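Local coordinates for protein lectin CEL-I, N-acetyl-D-galactosamine-specific C-type (Cucumaria echinata, PDB 4WQQ) that binds sugars through calcium as a C-type lectin, naturally specific for N-acetyl-D-galactosamine and here engineered to recognise mannose, at residues Thr21-Glu26 against Ala132-Lys137; Asn27-Cys32 against Ser44-Val49; His50-Gln55 against Val93-Trp98; Ala69-Ile74 against Tyr112-His117; Lys97-Glu102 against Gly120-Asp125. The protein carries 3 engineered substitutions. One frame throughout, in Å; residues are numbered along the deposited sequence.

Contact 1: residues Thr21-Glu26 against Ala132-Lys137; sequences TLTTWE and AKYMCK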
# COMPACT_ATOMS: atom_id res chain seq x y z
N THR A 21 -1.61 17.83 14.64
CA THR A 21 -0.67 18.96 14.59
C THR A 21 -1.35 20.06 13.89
O THR A 21 -1.87 19.92 12.75
CB THR A 21 0.62 18.53 13.82
OG1 THR A 21 1.33 17.53 14.58
CG2 THR A 21 1.57 19.71 13.57
N LEU A 22 -1.40 21.20 14.57
CA LEU A 22 -1.96 22.37 13.97
C LEU A 22 -1.03 22.95 12.89
O LEU A 22 0.18 23.18 13.13
CB LEU A 22 -2.17 23.43 15.08
CG LEU A 22 -3.49 23.84 15.72
CD1 LEU A 22 -3.31 25.30 16.20
CD2 LEU A 22 -4.68 23.83 14.81
N THR A 23 -1.57 23.22 11.69
CA THR A 23 -0.79 23.77 10.62
C THR A 23 -1.74 24.48 9.59
O THR A 23 -2.96 24.44 9.69
CB THR A 23 0.20 22.71 9.96
OG1 THR A 23 1.19 23.40 9.21
CG2 THR A 23 -0.55 21.73 9.03
N THR A 24 -1.14 25.13 8.62
CA THR A 24 -1.84 25.74 7.52
C THR A 24 -2.31 24.67 6.51
O THR A 24 -1.77 23.58 6.48
CB THR A 24 -0.97 26.74 6.78
OG1 THR A 24 0.21 26.06 6.28
CG2 THR A 24 -0.53 27.88 7.69
N TRP A 25 -3.28 25.01 5.71
CA TRP A 25 -3.76 24.10 4.70
C TRP A 25 -2.62 23.74 3.72
O TRP A 25 -2.45 22.58 3.39
CB TRP A 25 -4.93 24.66 3.93
CG TRP A 25 -5.56 23.72 2.94
CD1 TRP A 25 -6.63 22.90 3.15
CD2 TRP A 25 -5.19 23.52 1.58
NE1 TRP A 25 -6.92 22.20 2.03
CE2 TRP A 25 -6.06 22.57 1.04
CE3 TRP A 25 -4.21 24.06 0.75
CZ2 TRP A 25 -5.98 22.17 -0.31
CZ3 TRP A 25 -4.16 23.67 -0.58
CH2 TRP A 25 -5.04 22.76 -1.10
N GLU A 26 -1.87 24.76 3.31
CA GLU A 26 -0.78 24.56 2.35
C GLU A 26 0.24 23.61 2.93
O GLU A 26 0.69 22.67 2.25
CB GLU A 26 -0.13 25.91 2.04
CG GLU A 26 0.10 26.10 0.56
CD GLU A 26 1.52 25.81 0.17
OE1 GLU A 26 2.23 26.79 -0.20
OE2 GLU A 26 1.90 24.60 0.23
N ALA A 132 -5.32 24.34 11.40
CA ALA A 132 -6.17 23.24 11.71
C ALA A 132 -5.34 21.98 11.76
O ALA A 132 -4.19 22.00 11.31
CB ALA A 132 -7.32 23.06 10.72
N LYS A 133 -5.96 20.90 12.28
CA LYS A 133 -5.38 19.56 12.26
C LYS A 133 -5.52 19.03 10.82
O LYS A 133 -6.13 19.71 10.01
CB LYS A 133 -6.04 18.66 13.29
CG LYS A 133 -6.13 19.28 14.66
CD LYS A 133 -4.79 19.58 15.29
CE LYS A 133 -4.99 20.27 16.69
NZ LYS A 133 -5.68 19.35 17.64
N TYR A 134 -4.97 17.86 10.50
CA TYR A 134 -5.16 17.36 9.14
C TYR A 134 -5.20 15.84 9.08
O TYR A 134 -4.76 15.16 9.95
CB TYR A 134 -4.17 17.97 8.15
CG TYR A 134 -2.73 17.61 8.40
CD1 TYR A 134 -1.97 18.28 9.33
CD2 TYR A 134 -2.10 16.60 7.62
CE1 TYR A 134 -0.65 17.96 9.49
CE2 TYR A 134 -0.80 16.26 7.80
CZ TYR A 134 -0.06 16.92 8.74
OH TYR A 134 1.29 16.64 8.96
N MET A 135 -5.77 15.38 8.00
CA MET A 135 -5.90 13.96 7.75
C MET A 135 -5.44 13.66 6.31
O MET A 135 -5.87 14.31 5.35
CB MET A 135 -7.38 13.68 7.82
CG MET A 135 -7.86 12.32 7.42
SD MET A 135 -7.92 11.19 8.78
CE MET A 135 -8.95 11.94 10.12
N CYS A 136 -4.66 12.61 6.18
CA CYS A 136 -4.24 12.14 4.87
C CYS A 136 -4.95 10.85 4.47
O CYS A 136 -5.49 10.14 5.33
CB CYS A 136 -2.74 11.90 4.83
SG CYS A 136 -1.75 13.28 5.49
N LYS A 137 -4.92 10.58 3.19
CA LYS A 137 -5.64 9.42 2.62
C LYS A 137 -4.73 8.89 1.56
O LYS A 137 -4.19 9.66 0.78
CB LYS A 137 -6.95 9.90 2.02
CG LYS A 137 -7.80 8.95 1.24
CD LYS A 137 -9.14 9.64 0.85
CE LYS A 137 -9.85 8.85 -0.23
NZ LYS A 137 -11.20 9.36 -0.59
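Leu22 lays its CD2 methyl against the backbone of Ala132, and its CG packs on the CE methylene of Lys133. The methyl sits tight: CD2 of Leu22 is 3.5 Å from CA of Ala132. The Lys133 chain is bent at chi2 and again at chi4. Its CD lies near the backbone of Thr21, and its NZ forms a salt bridge with Asp66. One residue after Leu22, the CG2 methyl of Thr23 approaches the ring of Tyr134, 3.7 Å from CD1. CG of Tyr134 stands between its own backbone N and carbonyl carbon (chi1 65°), which carries it toward Thr23. The carbonyl oxygen of Thr21 meets the same ring at its edge, near the plane. Tyr134 also touches Ala28, Glu31 and Cys32 of helix 25-34.

Thr23 and Ala132 are an antiparallel hydrogen-bonded pair. N of Thr23 donates to O of Ala132 over 2.9 Å, and N of Ala132 returns a bond of 2.9 Å to O of Thr23. Two CA-H...O contacts continue the pairing, including CA of Lys133 to O of Thr21 at 3.6 Å. The short strand segments are steeply turned, at 109° between their directions. OG1 of Thr23 bonds Asn27, and Thr24 is the N-cap of helix 25-34. Pairing of an early strand with the last one, which closes the domain near its two chain ends, is a hallmark of the C-type lectin fold.

Contact 2: residues Asn27-Cys32 against Ser44-Val49; sequences NAHHEC and SDLVSV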
# COMPACT_ATOMS: atom_id res chain seq x y z
N ASN A 27 0.61 23.76 4.20
CA ASN A 27 1.60 22.87 4.74
C ASN A 27 1.03 21.47 5.01
O ASN A 27 1.68 20.50 4.81
CB ASN A 27 2.20 23.42 6.01
CG ASN A 27 3.26 22.51 6.56
OD1 ASN A 27 4.30 22.26 5.90
ND2 ASN A 27 3.03 21.99 7.71
N ALA A 28 -0.26 21.39 5.43
CA ALA A 28 -0.90 20.09 5.55
C ALA A 28 -0.89 19.32 4.17
O ALA A 28 -0.68 18.12 4.13
CB ALA A 28 -2.29 20.26 6.10
N HIS A 29 -1.20 20.02 3.10
CA HIS A 29 -1.25 19.46 1.77
C HIS A 29 0.13 18.89 1.43
O HIS A 29 0.25 17.72 1.02
CB HIS A 29 -1.66 20.55 0.79
CG HIS A 29 -1.81 20.05 -0.61
ND1 HIS A 29 -1.88 20.89 -1.68
CD2 HIS A 29 -2.05 18.82 -1.09
CE1 HIS A 29 -2.03 20.18 -2.79
NE2 HIS A 29 -2.12 18.91 -2.46
N HIS A 30 1.16 19.74 1.61
CA HIS A 30 2.56 19.31 1.47
C HIS A 30 2.90 18.07 2.29
O HIS A 30 3.48 17.13 1.74
CB HIS A 30 3.48 20.50 1.84
CG HIS A 30 4.92 20.12 1.98
ND1 HIS A 30 5.79 20.05 0.91
CD2 HIS A 30 5.64 19.75 3.07
CE1 HIS A 30 6.99 19.67 1.34
NE2 HIS A 30 6.91 19.46 2.63
N GLU A 31 2.57 18.04 3.58
CA GLU A 31 2.91 16.95 4.42
C GLU A 31 2.23 15.68 3.94
O GLU A 31 2.86 14.64 3.83
CB GLU A 31 2.46 17.22 5.87
CG GLU A 31 3.39 18.16 6.62
CD GLU A 31 4.79 17.60 6.77
OE1 GLU A 31 5.73 18.41 6.72
OE2 GLU A 31 4.95 16.38 6.95
N CYS A 32 0.94 15.74 3.63
CA CYS A 32 0.29 14.52 3.11
C CYS A 32 0.91 13.96 1.83
O CYS A 32 1.13 12.78 1.70
CB CYS A 32 -1.25 14.70 2.84
SG CYS A 32 -2.23 14.89 4.35
N SER A 44 -0.60 9.76 -1.76
CA SER A 44 -1.00 10.27 -0.47
C SER A 44 -1.38 11.71 -0.64
O SER A 44 -0.71 12.45 -1.31
CB SER A 44 0.14 10.09 0.53
OG SER A 44 -0.18 10.57 1.84
N ASP A 45 -2.49 12.12 -0.04
CA ASP A 45 -3.00 13.48 -0.25
C ASP A 45 -3.91 13.83 0.91
O ASP A 45 -4.22 12.97 1.80
CB ASP A 45 -3.69 13.53 -1.60
CG ASP A 45 -3.63 14.88 -2.26
OD1 ASP A 45 -3.73 15.93 -1.55
OD2 ASP A 45 -3.63 14.92 -3.51
N LEU A 46 -4.29 15.07 1.02
CA LEU A 46 -5.36 15.42 1.95
C LEU A 46 -6.62 14.59 1.63
O LEU A 46 -6.88 14.30 0.50
CB LEU A 46 -5.68 16.92 1.86
CG LEU A 46 -4.70 17.81 2.64
CD1 LEU A 46 -4.83 19.25 2.23
CD2 LEU A 46 -4.80 17.67 4.16
N VAL A 47 -7.37 14.24 2.66
CA VAL A 47 -8.57 13.39 2.51
C VAL A 47 -9.58 14.08 1.59
O VAL A 47 -9.84 15.30 1.67
CB VAL A 47 -9.11 13.05 3.93
CG1 VAL A 47 -9.59 14.31 4.63
CG2 VAL A 47 -10.20 12.01 3.86
N SER A 48 -10.15 13.29 0.69
CA SER A 48 -11.34 13.66 -0.06
C SER A 48 -12.50 12.83 0.46
O SER A 48 -12.25 11.74 0.95
CB SER A 48 -11.12 13.44 -1.53
OG SER A 48 -10.85 12.08 -1.83
N VAL A 49 -13.74 13.31 0.32
CA VAL A 49 -14.94 12.70 1.02
C VAL A 49 -16.01 12.48 -0.04
O VAL A 49 -16.42 13.42 -0.72
CB VAL A 49 -15.43 13.58 2.17
CG1 VAL A 49 -16.56 12.89 2.96
CG2 VAL A 49 -14.27 13.83 3.14
O HOH W 1 -2.25 17.04 -4.45
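Leu46 reaches from the strand into the side of helix 25-34. Its CB packs on the backbone of Ile74. Its CG is anti to the carbonyl carbon (chi1 -80°) and lies 3.9 Å from CA of His29. Beyond CG the two methyls part. CD1 packs on CA and CB of His29, 3.7 Å from the latter. CD2 goes to SG of Cys32 at 3.8 Å and, a little farther, to CB of Ala28.

CB of Cys32 also presses on the backbone, 3.4 Å from C of Asp45. One direct hydrogen bond joins the segments: OG of Ser44 donates to O of Cys32 over 2.6 Å.

The rim of the His29 ring meets Asp45, with CD2 of His29 3.4 Å from OD1 of Asp45. Ring and carboxylate planes differ by only 10°. A water in the ring plane links NE2 of His29 to OD2 of Asp45, at 2.7 Å from each atom. Asp45 is further held by Thr88 through OD1 and by Arg43 through OD2.

Helix segment 27-32 runs nearly antiparallel to strand segment 44-46, their axes 6.7 Å apart at closest approach. Cys32 is disulfide-bonded to Cys136 of strand 132-140, which pairs with strand 42-46. Ala28 also touches Trp73 of strand 71-77, so the helix packs on the same sheet.

Contact 3: residues His50-Gln55 against Val93-Trp98; sequences HSAAEQ and VGYTKW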
# COMPACT_ATOMS: atom_id res chain seq x y z
N HIS A 50 -16.39 11.22 -0.19
CA HIS A 50 -17.34 10.89 -1.28
C HIS A 50 -18.66 10.28 -0.88
O HIS A 50 -19.40 9.93 -1.79
CB HIS A 50 -16.64 10.06 -2.33
CG HIS A 50 -15.53 10.80 -2.97
ND1 HIS A 50 -15.71 11.73 -3.97
CD2 HIS A 50 -14.20 10.79 -2.70
CE1 HIS A 50 -14.54 12.23 -4.31
NE2 HIS A 50 -13.60 11.69 -3.54
N SER A 51 -18.93 10.18 0.40
CA SER A 51 -20.20 9.72 0.92
C SER A 51 -20.37 10.05 2.38
O SER A 51 -19.41 10.39 3.08
CB SER A 51 -20.24 8.20 0.77
OG SER A 51 -19.33 7.54 1.64
N ALA A 52 -21.59 9.84 2.91
CA ALA A 52 -21.84 10.06 4.29
C ALA A 52 -21.04 9.10 5.13
O ALA A 52 -20.64 9.43 6.23
CB ALA A 52 -23.36 9.90 4.55
N ALA A 53 -20.85 7.88 4.63
CA ALA A 53 -20.15 6.87 5.37
C ALA A 53 -18.69 7.31 5.48
O ALA A 53 -18.11 7.21 6.56
CB ALA A 53 -20.25 5.54 4.66
N GLU A 54 -18.12 7.78 4.37
CA GLU A 54 -16.72 8.26 4.43
C GLU A 54 -16.58 9.46 5.37
O GLU A 54 -15.66 9.53 6.15
CB GLU A 54 -16.17 8.56 3.03
CG GLU A 54 -14.65 8.84 3.05
CD GLU A 54 -13.98 8.90 1.69
OE1 GLU A 54 -14.66 9.17 0.65
OE2 GLU A 54 -12.72 8.71 1.69
N GLN A 55 -17.53 10.39 5.31
CA GLN A 55 -17.57 11.51 6.17
C GLN A 55 -17.57 11.06 7.62
O GLN A 55 -16.79 11.57 8.46
CB GLN A 55 -18.83 12.35 5.86
CG GLN A 55 -19.08 13.47 6.80
CD GLN A 55 -18.19 14.69 6.59
OE1 GLN A 55 -17.68 14.95 5.49
NE2 GLN A 55 -18.03 15.45 7.64
N VAL A 93 -15.86 16.31 -7.17
CA VAL A 93 -16.68 16.64 -6.02
C VAL A 93 -18.10 16.17 -6.34
O VAL A 93 -18.69 16.59 -7.32
CB VAL A 93 -16.65 18.15 -5.71
CG1 VAL A 93 -17.47 18.46 -4.48
CG2 VAL A 93 -15.22 18.57 -5.52
N GLY A 94 -18.56 15.18 -5.64
CA GLY A 94 -19.99 14.80 -5.71
C GLY A 94 -20.61 15.16 -4.41
O GLY A 94 -21.38 16.18 -4.26
N TYR A 95 -20.27 14.38 -3.40
CA TYR A 95 -20.79 14.56 -2.10
C TYR A 95 -20.32 15.90 -1.51
O TYR A 95 -19.17 16.27 -1.66
CB TYR A 95 -20.33 13.42 -1.18
CG TYR A 95 -20.65 13.52 0.23
CD1 TYR A 95 -21.89 13.12 0.74
CD2 TYR A 95 -19.72 14.03 1.16
CE1 TYR A 95 -22.17 13.21 2.04
CE2 TYR A 95 -20.02 14.10 2.51
CZ TYR A 95 -21.27 13.71 2.94
OH TYR A 95 -21.58 13.76 4.28
N THR A 96 -21.23 16.61 -0.87
CA THR A 96 -20.87 17.80 -0.06
C THR A 96 -21.58 17.81 1.30
O THR A 96 -22.68 17.26 1.44
CB THR A 96 -21.05 19.13 -0.84
OG1 THR A 96 -22.47 19.43 -0.97
CG2 THR A 96 -20.34 19.15 -2.17
N LYS A 97 -20.97 18.38 2.35
CA LYS A 97 -21.63 18.56 3.60
C LYS A 97 -21.30 19.91 4.19
O LYS A 97 -20.88 20.00 5.34
CB LYS A 97 -21.23 17.42 4.56
CG LYS A 97 -22.17 17.17 5.74
CD LYS A 97 -21.58 16.32 6.87
CE LYS A 97 -22.33 16.54 8.16
NZ LYS A 97 -23.75 16.16 8.04
N TRP A 98 -21.59 20.97 3.45
CA TRP A 98 -21.37 22.36 3.94
C TRP A 98 -22.18 22.69 5.15
O TRP A 98 -23.37 22.39 5.19
CB TRP A 98 -21.67 23.33 2.82
CG TRP A 98 -20.70 23.25 1.69
CD1 TRP A 98 -20.94 22.83 0.43
CD2 TRP A 98 -19.32 23.66 1.72
NE1 TRP A 98 -19.80 22.92 -0.32
CE2 TRP A 98 -18.79 23.40 0.46
CE3 TRP A 98 -18.48 24.18 2.74
CZ2 TRP A 98 -17.47 23.71 0.14
CZ3 TRP A 98 -17.22 24.46 2.45
CH2 TRP A 98 -16.70 24.23 1.14
O HOH W 2 -20.06 11.08 -3.91
O HOH W 3 -18.58 12.18 -4.60
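Tyr95 lies flat against the turn at Ser51, and this is the tight part of the contact. The carbonyl carbon of Ser51 sits over the centre of the ring, 3.6 Å above its plane. CE1 of Tyr95 is 3.5 Å from N of Ala52, and CB of Tyr95 rests on the carbonyl carbon of His50. CG of Tyr95 is anti to its backbone N (chi1 173°), which places it 3.8 Å from N of Ser51. At the far end of the side chain, OH of Tyr95 lies 3.5 Å from CB of Gln55. OE1 of Gln55 comes in at the ring edge, in plane. The backbone N of Ser51 is buried here and has no hydrogen-bond partner in the model.

The ring thus covers the start of helix 52-65 in the C-type lectin domain. Ser51 is the N-cap of that helix: its OG accepts from N of Glu54 at 3.0 Å. Gln55 crosses Lys97 at about a right angle, with NE2 of Gln55 3.7 Å from CD of Lys97. Both amide ends of Gln55 have partners elsewhere, OE1 with Trp123 and NE2 with Gly120.

Toward His50 the contact is looser and watery. No direct hydrogen bond joins the segments. A water lies in the plane of the His50 ring, 3.0 Å from ND1 of His50, and accepts from N of Tyr95. NE2 of His50 is hydrogen-bonded to OG of Ser91.

Contact 4: residues Ala69-Ile74 against Tyr112-His117; sequences AGQLWI and YGQFRH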
# COMPACT_ATOMS: atom_id res chain seq x y z
N ALA A 69 -11.54 21.68 20.62
CA ALA A 69 -12.41 22.44 19.70
C ALA A 69 -11.51 23.01 18.57
O ALA A 69 -10.41 23.45 18.80
CB ALA A 69 -13.14 23.52 20.41
N GLY A 70 -11.90 22.78 17.35
CA GLY A 70 -11.02 23.13 16.22
C GLY A 70 -11.50 22.44 15.02
O GLY A 70 -12.57 21.88 14.99
N GLN A 71 -10.70 22.53 13.96
CA GLN A 71 -11.10 22.06 12.68
C GLN A 71 -10.07 21.08 12.14
O GLN A 71 -8.98 20.91 12.69
CB GLN A 71 -11.30 23.26 11.70
CG GLN A 71 -12.48 24.20 12.02
CD GLN A 71 -12.18 25.15 13.14
OE1 GLN A 71 -11.13 25.84 13.17
NE2 GLN A 71 -13.09 25.23 14.10
N LEU A 72 -10.48 20.45 11.04
CA LEU A 72 -9.71 19.42 10.33
C LEU A 72 -9.63 19.78 8.86
O LEU A 72 -10.61 19.73 8.12
CB LEU A 72 -10.35 18.06 10.52
CG LEU A 72 -9.63 16.85 9.85
CD1 LEU A 72 -8.43 16.39 10.64
CD2 LEU A 72 -10.54 15.69 9.62
N TRP A 73 -8.43 20.11 8.38
CA TRP A 73 -8.25 20.25 6.90
C TRP A 73 -8.58 19.03 6.11
O TRP A 73 -8.18 17.90 6.46
CB TRP A 73 -6.81 20.61 6.57
CG TRP A 73 -6.33 21.96 7.10
CD1 TRP A 73 -5.21 22.18 7.82
CD2 TRP A 73 -6.91 23.26 6.86
NE1 TRP A 73 -5.06 23.51 8.09
CE2 TRP A 73 -6.08 24.21 7.53
CE3 TRP A 73 -8.06 23.73 6.16
CZ2 TRP A 73 -6.35 25.61 7.51
CZ3 TRP A 73 -8.32 25.09 6.14
CH2 TRP A 73 -7.44 26.03 6.84
N ILE A 74 -9.28 19.28 5.02
CA ILE A 74 -9.52 18.29 3.97
C ILE A 74 -9.02 18.84 2.65
O ILE A 74 -8.75 20.06 2.50
CB ILE A 74 -11.00 17.83 3.92
CG1 ILE A 74 -11.90 19.03 3.53
CG2 ILE A 74 -11.41 17.29 5.27
CD1 ILE A 74 -13.41 18.79 3.54
N TYR A 112 -10.12 27.33 1.41
CA TYR A 112 -9.58 26.05 1.92
C TYR A 112 -10.59 25.37 2.80
O TYR A 112 -11.04 25.94 3.81
CB TYR A 112 -8.18 26.24 2.60
CG TYR A 112 -7.28 26.92 1.66
CD1 TYR A 112 -6.75 26.21 0.57
CD2 TYR A 112 -7.10 28.31 1.72
CE1 TYR A 112 -6.00 26.84 -0.39
CE2 TYR A 112 -6.35 28.95 0.74
CZ TYR A 112 -5.79 28.21 -0.29
OH TYR A 112 -5.04 28.89 -1.27
N GLY A 113 -10.96 24.15 2.44
CA GLY A 113 -11.99 23.40 3.13
C GLY A 113 -11.54 22.64 4.38
O GLY A 113 -10.40 22.23 4.48
N GLN A 114 -12.43 22.52 5.38
CA GLN A 114 -12.12 21.87 6.62
C GLN A 114 -13.43 21.35 7.26
O GLN A 114 -14.49 21.94 7.06
CB GLN A 114 -11.39 22.85 7.60
CG GLN A 114 -12.20 24.09 7.94
CD GLN A 114 -11.53 25.15 8.80
OE1 GLN A 114 -12.23 26.02 9.25
NE2 GLN A 114 -10.20 25.14 8.97
N PHE A 115 -13.35 20.28 8.03
CA PHE A 115 -14.45 19.91 8.96
C PHE A 115 -14.46 20.84 10.18
O PHE A 115 -13.42 21.14 10.79
CB PHE A 115 -14.24 18.49 9.53
CG PHE A 115 -14.44 17.34 8.57
CD1 PHE A 115 -14.61 17.48 7.21
CD2 PHE A 115 -14.44 16.06 9.09
CE1 PHE A 115 -14.76 16.39 6.40
CE2 PHE A 115 -14.66 14.97 8.29
CZ PHE A 115 -14.81 15.11 6.95
N ARG A 116 -15.64 21.22 10.61
CA ARG A 116 -15.89 21.61 11.99
C ARG A 116 -15.92 20.40 12.93
O ARG A 116 -16.13 19.28 12.49
CB ARG A 116 -17.28 22.32 12.07
CG ARG A 116 -17.29 23.46 11.12
CD ARG A 116 -18.20 24.58 11.48
NE ARG A 116 -17.35 25.74 11.70
CZ ARG A 116 -17.51 26.95 11.13
NH1 ARG A 116 -18.54 27.25 10.26
NH2 ARG A 116 -16.63 27.88 11.45
N HIS A 117 -15.69 20.64 14.21
CA HIS A 117 -15.72 19.55 15.19
C HIS A 117 -17.17 19.24 15.61
O HIS A 117 -17.38 18.28 16.34
CB HIS A 117 -14.87 19.82 16.44
CG HIS A 117 -15.38 20.87 17.37
ND1 HIS A 117 -15.25 22.22 17.14
CD2 HIS A 117 -16.02 20.75 18.58
CE1 HIS A 117 -15.73 22.89 18.19
NE2 HIS A 117 -16.21 22.02 19.06
O HOH W 4 -9.21 26.72 11.16
O HOH W 5 -15.35 23.72 14.82
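O of Leu72 takes the shortest direct bond of the contact, 2.8 Å from N of Phe115. CA of Gln114 also comes up to this oxygen. N of Leu72 answers with a bond to O of Phe115 at 3.0 Å. N of Ile74 bonds O of Gly113. These bonds join strands 71-77 and 112-116 as antiparallel neighbours in the C-type lectin sheet.

On one face, CD2 of Leu72 lies 4.0 Å from CD2 of Phe115, the two side chains pointing the same way. CG2 of Ile74 reaches CE1 of Phe115 at 3.6 Å.

On the other, NE2 of Gln114 sits 3.4 Å above the Trp73 ring plane, toward the rim. A water bridges NE2 of Gln114 and OE1 of Gln71. OE1 of Gln114 accepts from ND2 of Asn126 and ND2 of Asn124; Asn124 is a calcium ligand, consistent with a second-shell place for Gln114. Arg116 itself lines the mannose pocket. Beyond the paired strands, CA of Ala69 makes a CH-pi contact over the His117 ring, 3.8 Å from its centroid.

Contact 5: residues Lys97-Glu102 against Gly120-Asp125; sequences KWAGGE and GGAWND. Engineered in segment 97-102: Glu102 (natural residue Gln). With CA (calcium ion), chain F; MAN (alpha-D-mannopyranose), chain H.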
# COMPACT_ATOMS: atom_id res chain seq x y z
N LYS A 97 -20.97 18.38 2.35
CA LYS A 97 -21.63 18.56 3.60
C LYS A 97 -21.30 19.91 4.19
O LYS A 97 -20.88 20.00 5.34
CB LYS A 97 -21.23 17.42 4.56
CG LYS A 97 -22.17 17.17 5.74
CD LYS A 97 -21.58 16.32 6.87
CE LYS A 97 -22.33 16.54 8.16
NZ LYS A 97 -23.75 16.16 8.04
N TRP A 98 -21.59 20.97 3.45
CA TRP A 98 -21.37 22.36 3.94
C TRP A 98 -22.18 22.69 5.15
O TRP A 98 -23.37 22.39 5.19
CB TRP A 98 -21.67 23.33 2.82
CG TRP A 98 -20.70 23.25 1.69
CD1 TRP A 98 -20.94 22.83 0.43
CD2 TRP A 98 -19.32 23.66 1.72
NE1 TRP A 98 -19.80 22.92 -0.32
CE2 TRP A 98 -18.79 23.40 0.46
CE3 TRP A 98 -18.48 24.18 2.74
CZ2 TRP A 98 -17.47 23.71 0.14
CZ3 TRP A 98 -17.22 24.46 2.45
CH2 TRP A 98 -16.70 24.23 1.14
N ALA A 99 -21.55 23.24 6.18
CA ALA A 99 -22.30 23.78 7.29
C ALA A 99 -23.21 24.92 6.81
O ALA A 99 -23.00 25.53 5.73
CB ALA A 99 -21.38 24.26 8.37
N GLY A 100 -24.17 25.26 7.65
CA GLY A 100 -25.09 26.35 7.38
C GLY A 100 -24.36 27.61 7.05
O GLY A 100 -23.46 28.00 7.77
N GLY A 101 -24.73 28.22 5.93
CA GLY A 101 -24.09 29.43 5.40
C GLY A 101 -22.70 29.35 4.79
O GLY A 101 -22.16 30.37 4.33
N GLU A 102 -22.16 28.12 4.72
CA GLU A 102 -20.87 27.91 4.05
C GLU A 102 -21.12 27.31 2.65
O GLU A 102 -22.16 26.62 2.46
CB GLU A 102 -20.06 26.97 4.91
CG GLU A 102 -19.94 27.44 6.35
CD GLU A 102 -19.20 28.77 6.57
OE1 GLU A 102 -18.51 29.23 5.65
OE2 GLU A 102 -19.28 29.37 7.70
N GLY A 120 -21.35 16.47 13.05
CA GLY A 120 -20.85 15.39 12.21
C GLY A 120 -19.71 15.77 11.25
O GLY A 120 -19.48 15.07 10.27
N GLY A 121 -19.12 16.92 11.50
CA GLY A 121 -18.00 17.40 10.63
C GLY A 121 -18.40 18.26 9.49
O GLY A 121 -17.68 18.35 8.47
N ALA A 122 -19.54 18.93 9.60
CA ALA A 122 -19.96 19.78 8.49
C ALA A 122 -18.83 20.81 8.14
O ALA A 122 -18.12 21.30 9.00
CB ALA A 122 -21.24 20.54 8.84
N TRP A 123 -18.71 21.06 6.84
CA TRP A 123 -17.60 21.73 6.24
C TRP A 123 -17.71 23.26 6.32
O TRP A 123 -18.80 23.84 6.23
CB TRP A 123 -17.47 21.35 4.78
CG TRP A 123 -17.44 19.89 4.45
CD1 TRP A 123 -17.40 18.85 5.32
CD2 TRP A 123 -17.48 19.33 3.16
NE1 TRP A 123 -17.35 17.68 4.64
CE2 TRP A 123 -17.40 17.94 3.30
CE3 TRP A 123 -17.53 19.87 1.89
CZ2 TRP A 123 -17.38 17.11 2.22
CZ3 TRP A 123 -17.51 19.05 0.81
CH2 TRP A 123 -17.42 17.68 0.98
N ASN A 124 -16.53 23.90 6.48
CA ASN A 124 -16.35 25.32 6.38
C ASN A 124 -15.16 25.59 5.42
O ASN A 124 -14.23 24.78 5.32
CB ASN A 124 -16.00 25.84 7.73
CG ASN A 124 -15.72 27.31 7.72
OD1 ASN A 124 -16.43 28.11 7.12
ND2 ASN A 124 -14.62 27.68 8.38
N ASP A 125 -15.23 26.72 4.71
CA ASP A 125 -14.09 27.29 4.04
C ASP A 125 -13.36 28.26 4.97
O ASP A 125 -13.97 29.05 5.72
CB ASP A 125 -14.47 27.92 2.69
CG ASP A 125 -15.49 29.08 2.82
OD1 ASP A 125 -16.22 29.22 3.84
OD2 ASP A 125 -15.60 29.82 1.85
CA CA F . -16.17 30.16 5.93
C1 MAN H . -16.75 32.16 11.35
C2 MAN H . -17.55 31.89 10.11
C3 MAN H . -16.81 30.99 9.13
C4 MAN H . -15.38 31.50 8.98
C5 MAN H . -14.72 31.40 10.37
C6 MAN H . -13.25 31.76 10.45
O1 MAN H . -16.86 30.96 12.07
O2 MAN H . -17.69 33.16 9.53
O3 MAN H . -17.49 31.09 7.88
O4 MAN H . -14.77 30.67 8.01
O5 MAN H . -15.37 32.47 11.15
O6 MAN H . -13.30 33.01 9.80
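Gly120 carries its carbonyl O to CE of Lys97, 3.8 Å away, at the start of a segment that ends in the calcium-dependent sugar site of the C-type lectin domain. Ala122 packs its CB on CB of Ala99 at 3.8 Å. Trp123 bridges the backbones: its N donates to O of Lys97, and its O accepts from N of Ala99. N of Lys97 is buried over the face of the Trp123 ring, with CB of Lys97 in CH-pi contact. The edge of Trp123 points at the face of Trp98 in a T-shaped pair, planes at 79°.

Asn124 binds calcium through OD1 at 2.4 Å. Asp125 adds two ligands, OD1 and its backbone O, and its OD2 accepts from N of Asn105. Engineered Glu102 adds OE1 at 2.5 Å, and Glu110 and engineered Asn104 complete the protein ligands. Mannose O3 and O4 also bind the ion. OE2 of Glu102 lies 2.5 Å from mannose O3, and ND2 of Asn124 donates to mannose O4 over 3.0 Å.

Overall arrangement
All five contacts lie in one C-type lectin domain. Contact 1 spans the other four along the chain. Contact 2 closes before contact 3 opens, and contact 4 crosses both contact 3 and contact 5. Contacts 1 and 2 share helix 25-34, with centres about 7 Å apart. Contacts 1 and 4 have centres about 9 Å apart and meet where strands 132-140 and 71-77 pair. Contacts 4 and 5 also have centres about 9 Å apart and join through neighbouring strands 112-116 and 123-126. Contact 3 shares Lys97 and Trp98 with contact 5. The sheet thus runs from the chain-end strands of contact 1 to contact 5, where calcium and mannose bind.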